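Local coordinates for ferritin (Ulva pertusa, PDB 3VNX), which probably oxidises ferrous iron and stores it as mineral inside a 24-subunit protein shell, as ferritins with ferroxidase activity do, at residues H59-Y64 with L125-L130; S55-A60 with L132-L137; A90-D95 with G163-E168. One frame throughout, in Å; residues are numbered along the deposited sequence.

In the fold
All three contacts lie within one four-helix bundle, the ferritin subunit fold. Contacts 1 and 2 both join helix 38-66 to helix 123-151; their centres are about 8 Å apart, and they share His59 and Ala60. Because the two helices run antiparallel, the segment order reverses between them: 55-60 precedes 59-64, whereas its partner 132-137 follows 125-130. Contact 3 joins the other two helices, 73-99 and 155-201, with its centre about 16 Å from contact 2 and about 23 Å from contact 1. Its segments alternate along the chain with those of the others. Contacts 1 and 2 thus tie one helix pair and contact 3 the other, around the probable iron-oxidising site.

Contact 1: H59-Y64 with L125-L130; sequences HALHSY and LYAMEL
Leu61 aims its forked end at helix 123-151 and divides its two methyls between two residues there. CD2 comes up to the methyl of Ala127, with Leu61 CD2 and Ala127 CB 4.1 Å apart, while the other branch turns along the partner helix towards Leu130, leaving 4.5 Å between Leu61 CD1 and Leu130 CD1. The first torsion sets up this reach: with CG opposite the carbonyl carbon (chi1 -82°), the branch point projects outward from its own helix. Ala127 and Leu130 are three residues apart, so they stand on the same side of their helix, a turn's spacing along it, and the two arms of Leu61 can address both.

The residue types fit the spacing. The backbones come closest where Leu61 faces Ala127, their CA atoms 7.6 Å apart, and a single methyl on one side suits a branched leucine on the other. Leu130 has a longer side chain and brings a methyl of its own towards Leu61. No hydrogen bond links the segments: the three touching side chains are buried hydrocarbon, the Ala127 touch being the closer and Leu130 approached loosely, and only 103 Å² is buried between the two segments.

The contact joins helices 38-66 and 123-151 of the ferritin four-helix bundle, other parts of which complete the surroundings. Leu61 also packs on Phe79 of helix 73-99 and on Phe116 in the loop before helix 123-151. Leu130 touches Phe12 of a neighbouring subunit. On helix 123-151, Met128 turns from this contact and lies on Phe79 of helix 73-99 and on Tyr179 and Leu183 of helix 155-201.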
loop_
_atom_site.group_PDB
_atom_site.type_symbol
_atom_site.label_atom_id
_atom_site.label_comp_id
_atom_site.label_asym_id
_atom_site.label_seq_id
_atom_site.Cartn_x
_atom_site.Cartn_y
_atom_site.Cartn_z
ATOM N N HIS A 59 -8.361 20.725 -44.382
ATOM C CA HIS A 59 -7.126 21.327 -43.917
ATOM C C HIS A 59 -7.091 22.812 -44.296
ATOM O O HIS A 59 -6.603 23.651 -43.529
ATOM C CB HIS A 59 -5.909 20.592 -44.473
ATOM C CG HIS A 59 -4.717 20.666 -43.576
ATOM N ND1 HIS A 59 -3.569 19.929 -43.797
ATOM C CD2 HIS A 59 -4.496 21.371 -42.442
ATOM C CE1 HIS A 59 -2.693 20.190 -42.843
ATOM N NE2 HIS A 59 -3.229 21.068 -42.010
ATOM N N ALA A 60 -7.625 23.141 -45.470
ATOM C CA ALA A 60 -7.692 24.546 -45.879
ATOM C C ALA A 60 -8.626 25.342 -44.944
ATOM O O ALA A 60 -8.315 26.477 -44.539
ATOM C CB ALA A 60 -8.121 24.670 -47.343
ATOM N N LEU A 61 -9.754 24.732 -44.580
ATOM C CA LEU A 61 -10.695 25.372 -43.675
ATOM C C LEU A 61 -10.020 25.668 -42.354
ATOM O O LEU A 61 -10.213 26.731 -41.747
ATOM C CB LEU A 61 -11.902 24.474 -43.457
ATOM C CG LEU A 61 -12.906 24.612 -44.603
ATOM C CD1 LEU A 61 -13.906 23.451 -44.628
ATOM C CD2 LEU A 61 -13.615 25.954 -44.491
ATOM N N HIS A 62 -9.202 24.724 -41.918
ATOM C CA HIS A 62 -8.463 24.899 -40.687
ATOM C C HIS A 62 -7.597 26.158 -40.745
ATOM O O HIS A 62 -7.590 26.978 -39.808
ATOM C CB HIS A 62 -7.588 23.681 -40.406
ATOM C CG HIS A 62 -6.460 23.975 -39.477
ATOM N ND1 HIS A 62 -6.630 24.088 -38.112
ATOM C CD2 HIS A 62 -5.146 24.214 -39.715
ATOM C CE1 HIS A 62 -5.466 24.368 -37.550
ATOM N NE2 HIS A 62 -4.550 24.449 -38.501
ATOM N N SER A 63 -6.852 26.306 -41.838
ATOM C CA SER A 63 -5.953 27.449 -41.951
ATOM C C SER A 63 -6.731 28.750 -41.983
ATOM O O SER A 63 -6.260 29.782 -41.504
ATOM C CB SER A 63 -5.047 27.326 -43.175
ATOM O OG SER A 63 -3.969 26.452 -42.890
ATOM N N TYR A 64 -7.934 28.699 -42.538
ATOM C CA TYR A 64 -8.749 29.900 -42.567
ATOM C C TYR A 64 -9.091 30.353 -41.130
ATOM O O TYR A 64 -8.857 31.509 -40.762
ATOM C CB TYR A 64 -10.001 29.730 -43.453
ATOM C CG TYR A 64 -10.878 30.955 -43.403
ATOM C CD1 TYR A 64 -10.607 32.065 -44.210
ATOM C CD2 TYR A 64 -11.950 31.032 -42.510
ATOM C CE1 TYR A 64 -11.388 33.203 -44.148
ATOM C CE2 TYR A 64 -12.741 32.174 -42.440
ATOM C CZ TYR A 64 -12.456 33.255 -43.260
ATOM O OH TYR A 64 -13.236 34.392 -43.191
ATOM N N LEU A 125 -21.016 29.874 -39.857
ATOM C CA LEU A 125 -22.189 29.174 -40.350
ATOM C C LEU A 125 -21.965 28.694 -41.766
ATOM O O LEU A 125 -22.321 27.567 -42.120
ATOM C CB LEU A 125 -23.424 30.078 -40.298
ATOM C CG LEU A 125 -24.662 29.501 -40.976
ATOM C CD1 LEU A 125 -25.047 28.132 -40.404
ATOM C CD2 LEU A 125 -25.809 30.478 -40.837
ATOM N N TYR A 126 -21.373 29.558 -42.580
ATOM C CA TYR A 126 -21.110 29.205 -43.966
ATOM C C TYR A 126 -20.221 27.967 -44.060
ATOM O O TYR A 126 -20.575 26.999 -44.734
ATOM C CB TYR A 126 -20.490 30.372 -44.722
ATOM C CG TYR A 126 -19.988 29.970 -46.088
ATOM C CD1 TYR A 126 -18.638 30.085 -46.418
ATOM C CD2 TYR A 126 -20.856 29.446 -47.045
ATOM C CE1 TYR A 126 -18.171 29.709 -47.672
ATOM C CE2 TYR A 126 -20.401 29.067 -48.300
ATOM C CZ TYR A 126 -19.058 29.203 -48.607
ATOM O OH TYR A 126 -18.597 28.830 -49.846
ATOM N N ALA A 127 -19.073 28.002 -43.383
ATOM C CA ALA A 127 -18.171 26.860 -43.344
ATOM C C ALA A 127 -18.877 25.582 -42.892
ATOM O O ALA A 127 -18.630 24.494 -43.444
ATOM C CB ALA A 127 -16.973 27.152 -42.448
ATOM N N MET A 128 -19.757 25.697 -41.900
ATOM C CA MET A 128 -20.454 24.506 -41.409
ATOM C C MET A 128 -21.504 24.026 -42.419
ATOM O O MET A 128 -21.750 22.819 -42.574
ATOM C CB MET A 128 -21.046 24.742 -40.013
ATOM C CG MET A 128 -19.974 25.134 -38.984
ATOM S SD MET A 128 -18.543 24.002 -38.992
ATOM C CE MET A 128 -19.318 22.510 -38.352
ATOM N N GLU A 129 -22.100 24.972 -43.132
ATOM C CA GLU A 129 -23.014 24.607 -44.208
ATOM C C GLU A 129 -22.248 23.961 -45.365
ATOM O O GLU A 129 -22.723 23.019 -45.982
ATOM C CB GLU A 129 -23.819 25.821 -44.678
ATOM C CG GLU A 129 -24.886 26.289 -43.685
ATOM C CD GLU A 129 -25.755 27.411 -44.238
ATOM O OE1 GLU A 129 -25.403 27.984 -45.296
ATOM O OE2 GLU A 129 -26.794 27.717 -43.615
ATOM N N LEU A 130 -21.054 24.465 -45.643
ATOM C CA LEU A 130 -20.198 23.885 -46.674
ATOM C C LEU A 130 -19.837 22.459 -46.278
ATOM O O LEU A 130 -19.990 21.523 -47.064
ATOM C CB LEU A 130 -18.922 24.715 -46.824
ATOM C CG LEU A 130 -18.164 24.715 -48.152
ATOM C CD1 LEU A 130 -16.681 24.770 -47.882
ATOM C CD2 LEU A 130 -18.494 23.517 -49.023
#

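Contact 2: S55-A60 with L132-L137; sequences SYVYHA and LSLEKL
Segments 55-60 and 132-137 run almost exactly antiparallel, at 174° with axes 12.2 Å apart, and Val57 and Leu134 face each other at the closest CA pair. The segments belong to helices 38-66 and 123-151, neighbours in the ferritin four-helix bundle, and at this separation the side chains must do the bridging.

Two kinds of contact lie next to each other. One is apolar: Val57 CG1 and Leu134 CD1 meet at 4.0 Å, the two side chains lying at a slant to one another. A beta-branched valine and a longer leucine suit the gap, the leucine supplying most of the reach. Leu134 also flanks Tyr58, its CB 4.2 Å from the tyrosine OH, and its CD1 comes near the ring obliquely.

The other contact is polar. Tyr58 extends across the interface and donates a hydrogen bond of 2.6 Å from its OH to Glu135 OE2. The carboxylate stands at the ring's edge, nearly coplanar with it (18° between the planes). The glutamate is bent at its second torsion, which folds the carboxylate back towards the phenol. Its other oxygen, OE1, is bonded by NE2 of Gln169 on helix 155-201, so the two oxygens are gripped from two helices, which fixes the rotation of the group. The side chain of Glu135 is about 5 Å from a bound calcium ion, and Tyr58, Glu135 and Gln169 beside it are consistent with the ferroxidase centre of H-type ferritins.

A phenylalanine in place of Tyr58 would probably leave Glu135 OE2 without this donor and the buried carboxylate less firmly oriented near the metal. The hydroxyl meets OE2 on its anti side, 22° out of the carboxylate plane.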
loop_
_atom_site.group_PDB
_atom_site.type_symbol
_atom_site.label_atom_id
_atom_site.label_comp_id
_atom_site.label_asym_id
_atom_site.label_seq_id
_atom_site.Cartn_x
_atom_site.Cartn_y
_atom_site.Cartn_z
ATOM N N SER A 55 -10.144 15.630 -47.143
ATOM C CA SER A 55 -9.169 15.870 -46.098
ATOM C C SER A 55 -8.413 17.173 -46.370
ATOM O O SER A 55 -8.179 17.968 -45.457
ATOM C CB SER A 55 -8.198 14.696 -46.013
ATOM O OG SER A 55 -7.120 15.017 -45.170
ATOM N N TYR A 56 -8.044 17.390 -47.633
ATOM C CA TYR A 56 -7.236 18.548 -48.019
ATOM C C TYR A 56 -8.068 19.827 -47.877
ATOM O O TYR A 56 -7.597 20.857 -47.377
ATOM C CB TYR A 56 -6.772 18.361 -49.460
ATOM C CG TYR A 56 -5.485 19.060 -49.885
ATOM C CD1 TYR A 56 -4.322 18.956 -49.135
ATOM C CD2 TYR A 56 -5.431 19.771 -51.084
ATOM C CE1 TYR A 56 -3.140 19.572 -49.558
ATOM C CE2 TYR A 56 -4.266 20.393 -51.513
ATOM C CZ TYR A 56 -3.122 20.288 -50.755
ATOM O OH TYR A 56 -1.965 20.907 -51.187
ATOM N N VAL A 57 -9.316 19.747 -48.313
ATOM C CA VAL A 57 -10.244 20.857 -48.176
ATOM C C VAL A 57 -10.423 21.207 -46.714
ATOM O O VAL A 57 -10.395 22.382 -46.340
ATOM C CB VAL A 57 -11.610 20.498 -48.743
ATOM C CG1 VAL A 57 -12.605 21.601 -48.433
ATOM C CG2 VAL A 57 -11.506 20.246 -50.237
ATOM N N TYR A 58 -10.616 20.186 -45.880
ATOM C CA TYR A 58 -10.766 20.431 -44.451
ATOM C C TYR A 58 -9.531 21.095 -43.862
ATOM O O TYR A 58 -9.637 21.938 -42.963
ATOM C CB TYR A 58 -11.122 19.156 -43.695
ATOM C CG TYR A 58 -12.596 18.833 -43.813
ATOM C CD1 TYR A 58 -13.511 19.840 -44.091
ATOM C CD2 TYR A 58 -13.074 17.536 -43.657
ATOM C CE1 TYR A 58 -14.863 19.572 -44.210
ATOM C CE2 TYR A 58 -14.432 17.255 -43.776
ATOM C CZ TYR A 58 -15.328 18.284 -44.053
ATOM O OH TYR A 58 -16.689 18.043 -44.182
ATOM N N HIS A 59 -8.361 20.725 -44.382
ATOM C CA HIS A 59 -7.126 21.327 -43.917
ATOM C C HIS A 59 -7.091 22.812 -44.296
ATOM O O HIS A 59 -6.603 23.651 -43.529
ATOM C CB HIS A 59 -5.909 20.592 -44.473
ATOM C CG HIS A 59 -4.717 20.666 -43.576
ATOM N ND1 HIS A 59 -3.569 19.929 -43.797
ATOM C CD2 HIS A 59 -4.496 21.371 -42.442
ATOM C CE1 HIS A 59 -2.693 20.190 -42.843
ATOM N NE2 HIS A 59 -3.229 21.068 -42.010
ATOM N N ALA A 60 -7.625 23.141 -45.470
ATOM C CA ALA A 60 -7.692 24.546 -45.879
ATOM C C ALA A 60 -8.626 25.342 -44.944
ATOM O O ALA A 60 -8.315 26.477 -44.539
ATOM C CB ALA A 60 -8.121 24.670 -47.343
ATOM N N LEU A 132 -21.293 20.393 -44.048
ATOM C CA LEU A 132 -22.468 19.543 -44.113
ATOM C C LEU A 132 -22.698 19.092 -45.550
ATOM O O LEU A 132 -22.857 17.898 -45.821
ATOM C CB LEU A 132 -23.694 20.304 -43.595
ATOM C CG LEU A 132 -25.058 19.640 -43.798
ATOM C CD1 LEU A 132 -25.102 18.238 -43.200
ATOM C CD2 LEU A 132 -26.165 20.520 -43.210
ATOM N N SER A 133 -22.698 20.057 -46.464
ATOM C CA SER A 133 -22.955 19.805 -47.882
ATOM C C SER A 133 -21.958 18.789 -48.419
ATOM O O SER A 133 -22.329 17.852 -49.145
ATOM C CB SER A 133 -22.870 21.111 -48.687
ATOM O OG SER A 133 -23.853 22.048 -48.254
ATOM N N LEU A 134 -20.695 18.977 -48.043
ATOM C CA LEU A 134 -19.640 18.041 -48.428
ATOM C C LEU A 134 -19.893 16.645 -47.857
ATOM O O LEU A 134 -19.664 15.639 -48.527
ATOM C CB LEU A 134 -18.269 18.566 -47.991
ATOM C CG LEU A 134 -17.688 19.693 -48.854
ATOM C CD1 LEU A 134 -16.341 20.175 -48.327
ATOM C CD2 LEU A 134 -17.554 19.231 -50.292
ATOM N N GLU A 135 -20.381 16.586 -46.622
ATOM C CA GLU A 135 -20.628 15.307 -45.980
ATOM C C GLU A 135 -21.801 14.581 -46.634
ATOM O O GLU A 135 -21.732 13.371 -46.879
ATOM C CB GLU A 135 -20.864 15.504 -44.488
ATOM C CG GLU A 135 -19.658 16.051 -43.744
ATOM C CD GLU A 135 -18.487 15.096 -43.796
ATOM O OE1 GLU A 135 -18.727 13.889 -44.009
ATOM O OE2 GLU A 135 -17.334 15.542 -43.631
ATOM N N LYS A 136 -22.873 15.316 -46.930
ATOM C CA LYS A 136 -24.009 14.740 -47.680
ATOM C C LYS A 136 -23.547 14.220 -49.042
ATOM O O LYS A 136 -23.878 13.095 -49.438
ATOM C CB LYS A 136 -25.141 15.759 -47.853
ATOM C CG LYS A 136 -25.759 16.210 -46.515
ATOM C CD LYS A 136 -26.711 17.397 -46.665
ATOM C CE LYS A 136 -28.101 16.958 -47.107
ATOM N NZ LYS A 136 -29.050 18.101 -47.314
ATOM N N LEU A 137 -22.760 15.039 -49.743
ATOM C CA LEU A 137 -22.177 14.619 -51.006
ATOM C C LEU A 137 -21.439 13.294 -50.808
ATOM O O LEU A 137 -21.656 12.335 -51.562
ATOM C CB LEU A 137 -21.204 15.680 -51.528
ATOM C CG LEU A 137 -21.030 15.764 -53.048
ATOM C CD1 LEU A 137 -19.721 16.450 -53.419
ATOM C CD2 LEU A 137 -21.137 14.404 -53.719
#

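Contact 3: A90-D95 with G163-E168; sequences AHMLMD and GGLLSE
The carboxylate of Glu168 is the flat group that comes up to the other segment: its OE1 lies 4.5 Å from Met92 CE, a loose approach with no hydrogen bond. Since Met92 was deposited in two conformations, this contact and that of its CE with Leu165 CD2 hold for one of them and are doubtful as fixed features. The segments belong to helices 73-99 and 155-201 of the ferritin four-helix bundle, crossing at -152° with axes 11.5 Å apart.

The firmer touch is between two buried leucines, whose hydrocarbon ends suit a place where no hydrogen bond crosses. A first torsion of -61° places the fork of Leu165 so that CD1 faces the isopropyl end of Leu93. Leu93 also packs on Ile48 of helix 38-66, and Leu165 on Leu142 of helix 123-151; the side chain of Leu165 is about 5 Å from a bound calcium ion.

Leu165 itself sits in a wider pi-type turn, 163-166, where Gly164 adopts an unusual backbone conformation (psi -109°) that glycine tolerates readily. Across the seam, Leu165 CD1 lies 3.7 Å from Leu93 CD1 and 4.0 Å from Leu93 CD2.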
loop_
_atom_site.group_PDB
_atom_site.type_symbol
_atom_site.label_atom_id
_atom_site.label_comp_id
_atom_site.label_asym_id
_atom_site.label_seq_id
_atom_site.Cartn_x
_atom_site.Cartn_y
_atom_site.Cartn_z
ATOM N N ALA A 90 -9.261 7.587 -46.112
ATOM C CA ALA A 90 -8.534 7.225 -47.327
ATOM C C ALA A 90 -7.583 6.059 -47.068
ATOM O O ALA A 90 -7.532 5.091 -47.842
ATOM C CB ALA A 90 -7.774 8.428 -47.885
ATOM N N HIS A 91 -6.840 6.147 -45.967
ATOM C CA HIS A 91 -5.925 5.077 -45.560
ATOM C C HIS A 91 -6.589 3.699 -45.359
ATOM O O HIS A 91 -6.004 2.659 -45.709
ATOM C CB HIS A 91 -5.171 5.479 -44.288
ATOM C CG HIS A 91 -4.091 4.517 -43.902
ATOM N ND1 HIS A 91 -2.895 4.427 -44.582
ATOM C CD2 HIS A 91 -4.030 3.593 -42.907
ATOM C CE1 HIS A 91 -2.141 3.494 -44.023
ATOM N NE2 HIS A 91 -2.806 2.977 -43.006
ATOM N N MET A 92 -7.793 3.683 -44.784
ATOM C CA MET A 92 -8.534 2.437 -44.558
ATOM C C MET A 92 -8.955 1.835 -45.904
ATOM O O MET A 92 -8.966 0.604 -46.094
ATOM C CB MET A 92 -9.772 2.684 -43.665
ATOM C CG MET A 92 -9.470 3.149 -42.226
ATOM S SD MET A 92 -10.730 4.227 -41.461
ATOM C CE MET A 92 -12.058 3.076 -41.092
ATOM N N LEU A 93 -9.312 2.711 -46.840
ATOM C CA LEU A 93 -9.714 2.244 -48.163
ATOM C C LEU A 93 -8.506 1.636 -48.855
ATOM O O LEU A 93 -8.607 0.575 -49.456
ATOM C CB LEU A 93 -10.321 3.376 -48.991
ATOM C CG LEU A 93 -11.707 3.791 -48.498
ATOM C CD1 LEU A 93 -12.077 5.167 -49.021
ATOM C CD2 LEU A 93 -12.738 2.738 -48.911
ATOM N N MET A 94 -7.359 2.291 -48.728
ATOM C CA MET A 94 -6.127 1.786 -49.323
ATOM C C MET A 94 -5.778 0.442 -48.715
ATOM O O MET A 94 -5.392 -0.504 -49.417
ATOM C CB MET A 94 -4.995 2.798 -49.131
ATOM C CG MET A 94 -5.333 4.164 -49.730
ATOM S SD MET A 94 -4.279 5.522 -49.201
ATOM C CE MET A 94 -2.678 4.964 -49.820
ATOM N N ASP A 95 -5.941 0.354 -47.403
ATOM C CA ASP A 95 -5.701 -0.891 -46.697
ATOM C C ASP A 95 -6.584 -2.027 -47.240
ATOM O O ASP A 95 -6.110 -3.135 -47.502
ATOM C CB ASP A 95 -5.936 -0.682 -45.207
ATOM C CG ASP A 95 -5.893 -1.980 -44.423
ATOM O OD1 ASP A 95 -4.824 -2.633 -44.393
ATOM O OD2 ASP A 95 -6.931 -2.348 -43.833
ATOM N N GLY A 163 -20.643 -1.425 -43.306
ATOM C CA GLY A 163 -20.421 -1.480 -41.874
ATOM C C GLY A 163 -19.397 -0.463 -41.414
ATOM O O GLY A 163 -19.347 -0.106 -40.238
ATOM N N GLY A 164 -18.568 0.004 -42.341
ATOM C CA GLY A 164 -17.523 0.950 -42.003
ATOM C C GLY A 164 -17.926 2.358 -42.377
ATOM O O GLY A 164 -18.829 2.928 -41.761
ATOM N N LEU A 165 -17.282 2.900 -43.410
ATOM C CA LEU A 165 -17.513 4.273 -43.848
ATOM C C LEU A 165 -18.984 4.664 -44.043
ATOM O O LEU A 165 -19.417 5.742 -43.617
ATOM C CB LEU A 165 -16.741 4.547 -45.137
ATOM C CG LEU A 165 -15.221 4.402 -45.069
ATOM C CD1 LEU A 165 -14.610 5.067 -46.291
ATOM C CD2 LEU A 165 -14.650 5.009 -43.797
ATOM N N LEU A 166 -19.752 3.809 -44.699
ATOM C CA LEU A 166 -21.120 4.185 -45.019
ATOM C C LEU A 166 -21.838 4.513 -43.723
ATOM O O LEU A 166 -22.375 5.604 -43.559
ATOM C CB LEU A 166 -21.844 3.053 -45.745
ATOM C CG LEU A 166 -22.859 3.414 -46.840
ATOM C CD1 LEU A 166 -23.897 2.305 -47.009
ATOM C CD2 LEU A 166 -23.548 4.735 -46.562
ATOM N N SER A 167 -21.830 3.549 -42.804
ATOM C CA SER A 167 -22.522 3.669 -41.529
ATOM C C SER A 167 -22.021 4.863 -40.724
ATOM O O SER A 167 -22.812 5.584 -40.093
ATOM C CB SER A 167 -22.344 2.391 -40.710
ATOM O OG SER A 167 -22.937 2.528 -39.430
ATOM N N GLU A 168 -20.705 5.060 -40.730
ATOM C CA GLU A 168 -20.125 6.208 -40.048
ATOM C C GLU A 168 -20.585 7.536 -40.673
ATOM O O GLU A 168 -20.797 8.528 -39.967
ATOM C CB GLU A 168 -18.598 6.115 -40.057
ATOM C CG GLU A 168 -18.021 5.048 -39.129
ATOM C CD GLU A 168 -16.571 4.685 -39.476
ATOM O OE1 GLU A 168 -16.280 3.475 -39.640
ATOM O OE2 GLU A 168 -15.724 5.604 -39.598
#